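Side-chain contact in neutral ceramidase (Pseudomonas aeruginosa, PDB 2ZWS), which catalyses the zinc-dependent hydrolysis of the N-acyl linkage of ceramides to give sphingosine and a free fatty acid, and can also synthesise ceramides from the same products: residues G417-R422 against W470-Y475. Numbering follows the deposited sequence. Where two conformers were deposited one is given.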
# COMPACT_ATOMS: atom_id res chain seq x y z
N GLY A 417 3.52 4.41 18.20
CA GLY A 417 2.89 5.53 17.48
C GLY A 417 2.18 6.49 18.41
O GLY A 417 2.30 7.73 18.28
N VAL A 418 1.42 5.93 19.36
CA VAL A 418 0.69 6.77 20.32
C VAL A 418 1.64 7.67 21.12
O VAL A 418 1.35 8.84 21.33
CB VAL A 418 -0.21 5.93 21.27
CG1 VAL A 418 -0.77 6.81 22.40
CG2 VAL A 418 -1.34 5.31 20.48
N ARG A 419 2.77 7.14 21.57
CA ARG A 419 3.72 7.97 22.33
C ARG A 419 4.23 9.16 21.48
O ARG A 419 4.39 10.29 21.98
CB ARG A 419 4.89 7.14 22.84
CG ARG A 419 4.54 6.36 24.10
CD ARG A 419 5.78 5.65 24.58
NE ARG A 419 5.46 4.57 25.49
CZ ARG A 419 6.37 3.71 25.94
NH1 ARG A 419 6.01 2.73 26.78
NH2 ARG A 419 7.63 3.85 25.56
N ILE A 420 4.46 8.91 20.20
CA ILE A 420 4.94 9.98 19.32
C ILE A 420 3.84 11.01 19.09
O ILE A 420 4.07 12.21 19.19
CB ILE A 420 5.48 9.42 18.00
CG1 ILE A 420 6.72 8.55 18.30
CG2 ILE A 420 5.85 10.57 17.06
CD1 ILE A 420 7.28 7.81 17.09
N ARG A 421 2.62 10.53 18.83
CA ARG A 421 1.47 11.40 18.68
C ARG A 421 1.30 12.33 19.88
O ARG A 421 1.14 13.54 19.71
CB ARG A 421 0.23 10.53 18.53
CG ARG A 421 -0.71 10.99 17.45
CD ARG A 421 -2.01 10.24 17.62
NE ARG A 421 -1.85 8.80 17.48
CZ ARG A 421 -2.77 7.90 17.82
NH1 ARG A 421 -3.94 8.27 18.37
NH2 ARG A 421 -2.53 6.61 17.61
N ARG A 422 1.35 11.77 21.08
CA ARG A 422 1.23 12.53 22.34
C ARG A 422 2.30 13.60 22.45
O ARG A 422 2.04 14.73 22.85
CB ARG A 422 1.34 11.61 23.55
CG ARG A 422 0.12 10.75 23.81
CD ARG A 422 0.39 9.73 24.89
NE ARG A 422 -0.82 8.97 25.13
CZ ARG A 422 -0.88 7.81 25.77
NH1 ARG A 422 0.22 7.23 26.24
NH2 ARG A 422 -2.06 7.22 25.91
N TRP A 470 16.38 1.58 21.38
CA TRP A 470 16.01 3.00 21.41
C TRP A 470 15.53 3.53 20.06
O TRP A 470 15.42 4.74 19.88
CB TRP A 470 17.15 3.86 21.97
CG TRP A 470 17.54 3.37 23.36
CD1 TRP A 470 18.68 2.72 23.70
CD2 TRP A 470 16.73 3.44 24.53
NE1 TRP A 470 18.65 2.41 25.04
CE2 TRP A 470 17.46 2.83 25.57
CE3 TRP A 470 15.46 3.97 24.81
CZ2 TRP A 470 16.96 2.74 26.89
CZ3 TRP A 470 14.96 3.87 26.12
CH2 TRP A 470 15.72 3.27 27.14
N THR A 471 15.21 2.62 19.15
CA THR A 471 14.63 3.01 17.85
C THR A 471 13.40 3.91 18.02
O THR A 471 13.28 4.97 17.36
CB THR A 471 14.31 1.77 16.98
OG1 THR A 471 15.51 1.02 16.76
CG2 THR A 471 13.72 2.17 15.63
N GLN A 472 12.47 3.51 18.90
CA GLN A 472 11.26 4.30 19.09
C GLN A 472 11.60 5.69 19.63
O GLN A 472 11.02 6.68 19.19
CB GLN A 472 10.27 3.58 20.01
CG GLN A 472 8.86 4.20 20.09
CD GLN A 472 8.76 5.41 21.01
OE1 GLN A 472 9.56 5.57 21.94
NE2 GLN A 472 7.76 6.28 20.77
N ALA A 473 12.50 5.74 20.61
CA ALA A 473 12.94 7.00 21.24
C ALA A 473 13.53 7.94 20.19
O ALA A 473 13.24 9.15 20.20
CB ALA A 473 13.96 6.69 22.34
N ALA A 474 14.30 7.37 19.26
CA ALA A 474 14.90 8.15 18.15
C ALA A 474 13.80 8.79 17.31
O ALA A 474 13.87 9.99 17.00
CB ALA A 474 15.77 7.27 17.26
N TYR A 475 12.81 7.98 16.91
CA TYR A 475 11.71 8.55 16.11
C TYR A 475 10.95 9.62 16.89
O TYR A 475 10.56 10.64 16.33
CB TYR A 475 10.76 7.47 15.65
CG TYR A 475 11.21 6.71 14.43
CD1 TYR A 475 11.16 7.29 13.16
CD2 TYR A 475 11.66 5.38 14.54
CE1 TYR A 475 11.55 6.58 12.03
CE2 TYR A 475 12.03 4.66 13.43
CZ TYR A 475 11.97 5.26 12.16
OH TYR A 475 12.31 4.57 11.02
O HOH W 1 9.04 6.27 24.44
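Gln-472 reaches from the first turn of helix 471-488 to Arg-419 and Ile-420 of helix 414-428, making a buried helix-helix contact that is part apolar and part water-bridged. The short segments run nearly parallel, their axes 10.0 Å apart and inclined at 26°, a separation bridged by side chains. With CG anti to the backbone N (chi1 -170°) and a bend at chi2, Gln-472 carries its amide across the gap. There NE2 lies 3.5 Å from CG1 of Ile-420 and 3.6 Å from CB of Arg-419, in contact with carbon alone on these two residues. Its polar needs are met by the carbonyl O of Ala-416, one turn before Ile-420, and by OE1 of Gln-476 on its own helix. In the conformer given, a water donates to OE1 of Gln-472 at 2.6 Å and accepts from NH2 of Arg-419 at 3.0 Å. Salt bridges to Glu-453 through NH1 and to Asp-170 through NE hold the Arg-419 guanidinium from two further parts of the chain. Ile-420 and Gln-472 pass each other head to tail, and CD1 of Ile-420 comes to 3.8 Å from CB of Tyr-475, while the phenol ring goes on to meet Phe-412 edge-to-face. The Tyr-475 side chain is about 9 Å from that of the zinc ligand Tyr-448 and about 14 Å from the zinc ion, near the metal site without touching it. Further along helix 471-488, Gln-476 and Phe-479 extend the contact with Ile-420, and strand 448-449 packs through Val-449 against Gln-472 and Tyr-475.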